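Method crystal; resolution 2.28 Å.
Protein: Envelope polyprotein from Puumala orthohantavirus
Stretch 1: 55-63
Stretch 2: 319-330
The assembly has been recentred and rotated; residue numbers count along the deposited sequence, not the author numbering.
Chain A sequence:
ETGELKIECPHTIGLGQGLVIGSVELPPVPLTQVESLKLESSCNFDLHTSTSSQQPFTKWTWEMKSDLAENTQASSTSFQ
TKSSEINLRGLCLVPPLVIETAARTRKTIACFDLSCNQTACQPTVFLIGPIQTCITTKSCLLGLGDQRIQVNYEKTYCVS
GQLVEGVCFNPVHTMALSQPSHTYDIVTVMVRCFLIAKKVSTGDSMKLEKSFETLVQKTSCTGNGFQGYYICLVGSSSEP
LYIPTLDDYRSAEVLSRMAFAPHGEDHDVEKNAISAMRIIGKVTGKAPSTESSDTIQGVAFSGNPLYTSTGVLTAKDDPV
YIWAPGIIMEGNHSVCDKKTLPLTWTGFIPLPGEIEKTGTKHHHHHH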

ATOM      1  N   GLN A  55      -7.589  -5.506 -14.086  1.00 59.04           N
ATOM      2  CA  GLN A  55      -8.193  -5.500 -12.754  1.00 56.80           C
ATOM      3  C   GLN A  55      -9.319  -4.444 -12.693  1.00 52.96           C
ATOM      4  O   GLN A  55      -9.105  -3.279 -13.001  1.00 51.34           O
ATOM      5  N   PRO A  56     -10.554  -4.879 -12.400  1.00 50.27           N
ATOM      6  CA  PRO A  56     -11.694  -3.964 -12.476  1.00 47.81           C
ATOM      7  C   PRO A  56     -11.808  -2.991 -11.287  1.00 43.59           C
ATOM      8  O   PRO A  56     -11.850  -3.402 -10.138  1.00 41.80           O
ATOM      9  N   PHE A  57     -11.883  -1.712 -11.619  1.00 41.74           N
ATOM     10  CA  PHE A  57     -11.997  -0.596 -10.692  1.00 39.46           C
ATOM     11  C   PHE A  57     -13.212   0.244 -11.050  1.00 40.40           C
ATOM     12  O   PHE A  57     -13.593   0.359 -12.212  1.00 41.03           O
ATOM     13  N   THR A  58     -13.821   0.831 -10.027  1.00 39.74           N
ATOM     14  CA  THR A  58     -14.777   1.875 -10.230  1.00 39.02           C
ATOM     15  C   THR A  58     -14.020   3.174 -10.203  1.00 37.13           C
ATOM     16  O   THR A  58     -13.399   3.484  -9.220  1.00 36.12           O
ATOM     17  N   LYS A  59     -14.059   3.916 -11.293  1.00 37.74           N
ATOM     18  CA  LYS A  59     -13.483   5.259 -11.330  1.00 37.62           C
ATOM     19  C   LYS A  59     -14.498   6.299 -10.870  1.00 36.52           C
ATOM     20  O   LYS A  59     -15.538   6.402 -11.451  1.00 38.13           O
ATOM     21  N   TRP A  60     -14.152   7.082  -9.858  1.00 35.04           N
ATOM     22  CA  TRP A  60     -15.019   8.039  -9.235  1.00 34.18           C
ATOM     23  C   TRP A  60     -14.332   9.399  -9.305  1.00 35.06           C
ATOM     24  O   TRP A  60     -13.239   9.566  -8.790  1.00 33.32           O
ATOM     25  N   THR A  61     -14.991  10.372  -9.942  1.00 36.75           N
ATOM     26  CA  THR A  61     -14.389  11.680 -10.280  1.00 37.54           C
ATOM     27  C   THR A  61     -15.348  12.826  -9.903  1.00 37.21           C
ATOM     28  O   THR A  61     -16.536  12.615  -9.790  1.00 38.09           O
ATOM     29  N   TRP A  62     -14.830  14.031  -9.722  1.00 36.47           N
ATOM     30  CA  TRP A  62     -15.679  15.184  -9.432  1.00 35.52           C
ATOM     31  C   TRP A  62     -15.419  16.331 -10.409  1.00 37.33           C
ATOM     32  O   TRP A  62     -14.307  16.446 -10.916  1.00 35.85           O
ATOM     33  N   GLU A  63     -16.460  17.156 -10.647  1.00 39.47           N
ATOM     34  CA  GLU A  63     -16.385  18.378 -11.448  1.00 42.49           C
ATOM     35  C   GLU A  63     -17.094  19.504 -10.713  1.00 41.71           C
ATOM     36  O   GLU A  63     -18.086  19.270 -10.053  1.00 39.75           O
ATOM     37  N   PRO A 319     -14.562  -7.613  -2.799  1.00 50.93           N
ATOM     38  CA  PRO A 319     -13.967  -6.285  -2.911  1.00 47.78           C
ATOM     39  C   PRO A 319     -14.514  -5.424  -4.070  1.00 45.34           C
ATOM     40  O   PRO A 319     -14.639  -5.901  -5.202  1.00 44.48           O
ATOM     41  N   VAL A 320     -14.892  -4.189  -3.751  1.00 41.56           N
ATOM     42  CA  VAL A 320     -15.207  -3.187  -4.751  1.00 39.63           C
ATOM     43  C   VAL A 320     -14.052  -2.206  -4.741  1.00 36.54           C
ATOM     44  O   VAL A 320     -13.920  -1.435  -3.792  1.00 35.18           O
ATOM     45  N   TYR A 321     -13.227  -2.256  -5.782  1.00 34.58           N
ATOM     46  CA  TYR A 321     -12.032  -1.431  -5.857  1.00 33.77           C
ATOM     47  C   TYR A 321     -12.369  -0.068  -6.439  1.00 32.31           C
ATOM     48  O   TYR A 321     -13.128   0.033  -7.391  1.00 32.69           O
ATOM     49  N   ILE A 322     -11.790   0.964  -5.861  1.00 31.89           N
ATOM     50  CA  ILE A 322     -12.076   2.341  -6.225  1.00 33.02           C
ATOM     51  C   ILE A 322     -10.816   3.087  -6.575  1.00 31.10           C
ATOM     52  O   ILE A 322      -9.818   2.953  -5.923  1.00 30.15           O
ATOM     53  N   TRP A 323     -10.895   3.845  -7.654  1.00 31.18           N
ATOM     54  CA  TRP A 323      -9.905   4.802  -8.036  1.00 30.70           C
ATOM     55  C   TRP A 323     -10.595   6.174  -8.064  1.00 30.63           C
ATOM     56  O   TRP A 323     -11.499   6.387  -8.863  1.00 30.94           O
ATOM     57  N   ALA A 324     -10.162   7.090  -7.199  1.00 29.41           N
ATOM     58  CA  ALA A 324     -10.858   8.345  -6.999  1.00 28.62           C
ATOM     59  C   ALA A 324      -9.952   9.552  -7.151  1.00 27.98           C
ATOM     60  O   ALA A 324      -9.533  10.153  -6.172  1.00 27.38           O
ATOM     61  N   PRO A 325      -9.638   9.907  -8.390  1.00 29.04           N
ATOM     62  CA  PRO A 325      -8.717  11.016  -8.587  1.00 29.28           C
ATOM     63  C   PRO A 325      -9.358  12.322  -8.197  1.00 30.52           C
ATOM     64  O   PRO A 325     -10.517  12.568  -8.538  1.00 31.05           O
ATOM     65  N   GLY A 326      -8.615  13.125  -7.447  1.00 31.10           N
ATOM     66  CA  GLY A 326      -9.102  14.399  -6.937  1.00 32.01           C
ATOM     67  C   GLY A 326     -10.000  14.279  -5.716  1.00 32.19           C
ATOM     68  O   GLY A 326     -10.590  15.254  -5.303  1.00 33.77           O
ATOM     69  N   ILE A 327     -10.108  13.093  -5.128  1.00 32.33           N
ATOM     70  CA  ILE A 327     -10.942  12.878  -3.936  1.00 32.48           C
ATOM     71  C   ILE A 327     -10.170  12.062  -2.893  1.00 31.95           C
ATOM     72  O   ILE A 327      -9.654  10.998  -3.210  1.00 32.29           O
ATOM     73  N   ILE A 328     -10.120  12.554  -1.658  1.00 31.97           N
ATOM     74  CA  ILE A 328      -9.627  11.763  -0.539  1.00 31.76           C
ATOM     75  C   ILE A 328     -10.802  10.917  -0.058  1.00 32.33           C
ATOM     76  O   ILE A 328     -11.696  11.443   0.627  1.00 32.41           O
ATOM     77  N   MET A 329     -10.817   9.634  -0.437  1.00 32.86           N
ATOM     78  CA  MET A 329     -11.918   8.752  -0.054  1.00 34.85           C
ATOM     79  C   MET A 329     -11.954   8.540   1.485  1.00 33.69           C
ATOM     80  O   MET A 329     -10.929   8.623   2.181  1.00 32.67           O
ATOM     81  N   GLU A 330     -13.160   8.384   2.022  1.00 33.94           N
ATOM     82  CA  GLU A 330     -13.356   8.296   3.468  1.00 34.50           C
ATOM     83  C   GLU A 330     -12.594   7.086   4.001  1.00 34.38           C
ATOM     84  O   GLU A 330     -12.887   5.960   3.629  1.00 33.04           O
TER

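In parallel strand pairing, backbone hydrogen bonds set the register within which the side chains pack, and this pair from the Puumala orthohantavirus envelope polyprotein illustrates the principle. Three nearly linear hydrogen bonds set the register: Thr58 N to Tyr321 O (2.8 Å), Trp323 N to Thr58 O (3.0 Å) and Trp60 N to Trp323 O (2.9 Å). Where direct pairing stops, water takes over at each end. One water donates to Pro56 O (2.8 Å) and accepts from Tyr321 N (2.9 Å); a second accepts from Trp62 N (2.8 Å) and donates to Pro325 O (2.7 Å).

In such a register, paired residues send their side chains to the same face. Lys59 and Trp323, both t at chi1, share one face, where the extended lysine lays its aliphatic part beside the indole, Lys59 CG lying 3.8 Å from Trp323 CE3. Thr58 and Ile322, both m, share the other.

Aromatic rings supply the closest apolar packing. Phe57 (m) starts sideways, but its ring reaches the second stretch: Tyr321 CB sits over its face, 3.7 Å from Phe57 CE2, while Phe57 CD2 comes within 3.9 Å of Trp323 CB. Tyr321 (m) points toward the first stretch at CB, yet its ring leads away, meeting Phe57 obliquely. Trp60 (t) receives Ile327 CD1 over one face, 3.7 Å from Trp60 CD2, and its CE3 lies 3.8 Å from Ala324 CB.

After the type II turn from Ala324 to Ile327 the backbone lies farther from the first strand, but the Ile327 side chain (m, t) points toward it, and Ile327 CG1 lies 3.7 Å from Trp62 CD1. Trp62 (p) points toward this turn and makes a weak hydrogen bond from NE1 to Gly326 O (2.9 Å). Gly326 suits the site through its positive phi; an ideal CB there would lie only 3.1 Å from Trp62 NE1.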

ATOM      1  CB  GLN A  55      -7.081  -5.367 -11.682  1.00 56.92           C
ATOM      2  CG  GLN A  55      -6.218  -4.100 -11.767  1.00 56.95           C
ATOM      3  CD  GLN A  55      -4.685  -4.239 -11.570  1.00 54.64           C
ATOM      4  OE1 GLN A  55      -3.954  -3.285 -11.861  1.00 52.23           O
ATOM      5  NE2 GLN A  55      -4.200  -5.363 -11.041  1.00 53.77           N
ATOM      6  CB  PRO A  56     -12.902  -4.912 -12.514  1.00 50.18           C
ATOM      7  CG  PRO A  56     -12.446  -6.122 -11.761  1.00 51.16           C
ATOM      8  CD  PRO A  56     -10.981  -6.261 -12.087  1.00 51.11           C
ATOM      9  CB  PHE A  57     -10.779   0.313 -10.810  1.00 37.68           C
ATOM     10  CG  PHE A  57      -9.641  -0.069  -9.919  1.00 37.08           C
ATOM     11  CD1 PHE A  57      -8.765  -1.106 -10.262  1.00 36.97           C
ATOM     12  CD2 PHE A  57      -9.424   0.616  -8.749  1.00 35.65           C
ATOM     13  CE1 PHE A  57      -7.706  -1.445  -9.428  1.00 36.71           C
ATOM     14  CE2 PHE A  57      -8.374   0.284  -7.924  1.00 35.26           C
ATOM     15  CZ  PHE A  57      -7.517  -0.753  -8.257  1.00 35.36           C
ATOM     16  CB  THR A  58     -15.829   1.854  -9.139  1.00 39.12           C
ATOM     17  OG1 THR A  58     -16.630   0.700  -9.344  1.00 39.47           O
ATOM     18  CG2 THR A  58     -16.715   3.125  -9.196  1.00 40.64           C
ATOM     19  CB  LYS A  59     -13.051   5.578 -12.741  1.00 39.70           C
ATOM     20  CG  LYS A  59     -12.368   6.908 -12.889  1.00 41.05           C
ATOM     21  CD  LYS A  59     -12.071   7.131 -14.342  1.00 44.25           C
ATOM     22  CE  LYS A  59     -11.467   8.488 -14.544  1.00 46.51           C
ATOM     23  NZ  LYS A  59     -11.148   8.676 -15.982  1.00 49.72           N
ATOM     24  CB  TRP A  60     -15.250   7.627  -7.774  1.00 33.44           C
ATOM     25  CG  TRP A  60     -16.134   8.552  -6.997  1.00 32.61           C
ATOM     26  CD1 TRP A  60     -17.211   9.258  -7.478  1.00 32.36           C
ATOM     27  CD2 TRP A  60     -16.040   8.870  -5.603  1.00 31.54           C
ATOM     28  NE1 TRP A  60     -17.761  10.025  -6.489  1.00 32.31           N
ATOM     29  CE2 TRP A  60     -17.075   9.804  -5.319  1.00 32.44           C
ATOM     30  CE3 TRP A  60     -15.191   8.480  -4.575  1.00 30.20           C
ATOM     31  CZ2 TRP A  60     -17.284  10.330  -4.024  1.00 31.32           C
ATOM     32  CZ3 TRP A  60     -15.389   9.001  -3.309  1.00 29.90           C
ATOM     33  CH2 TRP A  60     -16.431   9.918  -3.042  1.00 31.15           C
ATOM     34  CB  THR A  61     -14.089  11.763 -11.798  1.00 38.59           C
ATOM     35  OG1 THR A  61     -15.266  11.437 -12.550  1.00 39.82           O
ATOM     36  CG2 THR A  61     -13.040  10.797 -12.171  1.00 38.99           C
ATOM     37  CB  TRP A  62     -15.482  15.636  -7.983  1.00 33.87           C
ATOM     38  CG  TRP A  62     -14.233  16.432  -7.677  1.00 32.23           C
ATOM     39  CD1 TRP A  62     -13.037  15.946  -7.257  1.00 31.18           C
ATOM     40  CD2 TRP A  62     -14.095  17.854  -7.708  1.00 31.83           C
ATOM     41  NE1 TRP A  62     -12.152  16.965  -7.068  1.00 31.00           N
ATOM     42  CE2 TRP A  62     -12.778  18.153  -7.314  1.00 31.44           C
ATOM     43  CE3 TRP A  62     -14.951  18.903  -8.050  1.00 31.88           C
ATOM     44  CZ2 TRP A  62     -12.284  19.470  -7.255  1.00 32.16           C
ATOM     45  CZ3 TRP A  62     -14.475  20.220  -7.969  1.00 32.54           C
ATOM     46  CH2 TRP A  62     -13.154  20.489  -7.570  1.00 32.55           C
ATOM     47  CB  GLU A  63     -17.066  18.196 -12.814  1.00 47.09           C
ATOM     48  CG  GLU A  63     -16.511  17.040 -13.626  1.00 51.62           C
ATOM     49  CD  GLU A  63     -16.979  16.983 -15.089  1.00 57.93           C
ATOM     50  OE1 GLU A  63     -18.100  17.451 -15.427  1.00 61.77           O
ATOM     51  OE2 GLU A  63     -16.204  16.439 -15.916  1.00 60.51           O
ATOM     52  CB  PRO A 319     -12.478  -6.577  -3.116  1.00 48.19           C
ATOM     53  CG  PRO A 319     -12.413  -7.966  -3.654  1.00 49.40           C
ATOM     54  CD  PRO A 319     -13.600  -8.691  -3.104  1.00 50.04           C
ATOM     55  CB  VAL A 320     -16.519  -2.471  -4.430  1.00 39.90           C
ATOM     56  CG1 VAL A 320     -16.761  -1.329  -5.407  1.00 40.23           C
ATOM     57  CG2 VAL A 320     -17.661  -3.457  -4.494  1.00 41.34           C
ATOM     58  CB  TYR A 321     -10.942  -2.112  -6.701  1.00 34.64           C
ATOM     59  CG  TYR A 321     -10.348  -3.340  -6.082  1.00 35.70           C
ATOM     60  CD1 TYR A 321      -9.326  -3.233  -5.169  1.00 35.58           C
ATOM     61  CD2 TYR A 321     -10.800  -4.625  -6.424  1.00 37.57           C
ATOM     62  CE1 TYR A 321      -8.760  -4.359  -4.591  1.00 36.52           C
ATOM     63  CE2 TYR A 321     -10.244  -5.769  -5.851  1.00 38.28           C
ATOM     64  CZ  TYR A 321      -9.219  -5.625  -4.925  1.00 38.19           C
ATOM     65  OH  TYR A 321      -8.655  -6.719  -4.306  1.00 38.36           O
ATOM     66  CB  ILE A 322     -12.801   3.076  -5.079  1.00 35.34           C
ATOM     67  CG1 ILE A 322     -14.195   2.486  -4.929  1.00 37.52           C
ATOM     68  CG2 ILE A 322     -12.993   4.560  -5.380  1.00 35.69           C
ATOM     69  CD1 ILE A 322     -14.452   2.080  -3.523  1.00 40.03           C
ATOM     70  CB  TRP A 323      -9.369   4.440  -9.424  1.00 31.21           C
ATOM     71  CG  TRP A 323      -8.388   5.421  -9.956  1.00 31.76           C
ATOM     72  CD1 TRP A 323      -7.451   6.086  -9.268  1.00 30.78           C
ATOM     73  CD2 TRP A 323      -8.250   5.814 -11.317  1.00 33.01           C
ATOM     74  NE1 TRP A 323      -6.747   6.883 -10.100  1.00 32.34           N
ATOM     75  CE2 TRP A 323      -7.219   6.734 -11.372  1.00 33.13           C
ATOM     76  CE3 TRP A 323      -8.899   5.450 -12.499  1.00 34.88           C
ATOM     77  CZ2 TRP A 323      -6.803   7.319 -12.563  1.00 35.24           C
ATOM     78  CZ3 TRP A 323      -8.499   6.020 -13.679  1.00 36.78           C
ATOM     79  CH2 TRP A 323      -7.456   6.954 -13.707  1.00 36.65           C
ATOM     80  CB  ALA A 324     -11.548   8.340  -5.644  1.00 27.72           C
ATOM     81  CB  PRO A 325      -8.414  10.983 -10.075  1.00 30.59           C
ATOM     82  CG  PRO A 325      -9.380  10.053 -10.702  1.00 31.02           C
ATOM     83  CD  PRO A 325      -9.890   9.146  -9.632  1.00 30.34           C
ATOM     84  CB  ILE A 327     -12.214  12.088  -4.273  1.00 32.86           C
ATOM     85  CG1 ILE A 327     -13.007  12.800  -5.377  1.00 33.01           C
ATOM     86  CG2 ILE A 327     -13.065  11.882  -3.017  1.00 32.61           C
ATOM     87  CD1 ILE A 327     -14.182  12.016  -5.914  1.00 33.47           C
ATOM     88  CB  ILE A 328      -9.108  12.643   0.608  1.00 31.72           C
ATOM     89  CG1 ILE A 328      -8.007  13.561   0.092  1.00 31.29           C
ATOM     90  CG2 ILE A 328      -8.579  11.763   1.772  1.00 31.74           C
ATOM     91  CD1 ILE A 328      -7.663  14.689   1.025  1.00 31.55           C
ATOM     92  CB  MET A 329     -11.944   7.441  -0.874  1.00 37.71           C
ATOM     93  CG  MET A 329     -10.756   6.538  -0.666  1.00 41.23           C
ATOM     94  SD  MET A 329     -10.888   5.164  -1.821  1.00 47.31           S
ATOM     95  CE  MET A 329      -9.546   5.643  -2.891  1.00 46.28           C
ATOM     96  CB  GLU A 330     -14.847   8.148   3.788  1.00 35.19           C
ATOM     97  CG  GLU A 330     -15.202   8.022   5.274  1.00 36.62           C
ATOM     98  CD  GLU A 330     -14.795   9.269   6.021  1.00 37.75           C
ATOM     99  OE1 GLU A 330     -15.587  10.255   6.050  1.00 38.27           O
ATOM    100  OE2 GLU A 330     -13.645   9.290   6.500  1.00 37.32           O
TER
HETATM  101  O   HOH W   1     -13.921  -3.673  -8.216  1.00 35.59           O
HETATM  102  O   HOH W   2     -12.110  13.828 -10.377  1.00 32.99           O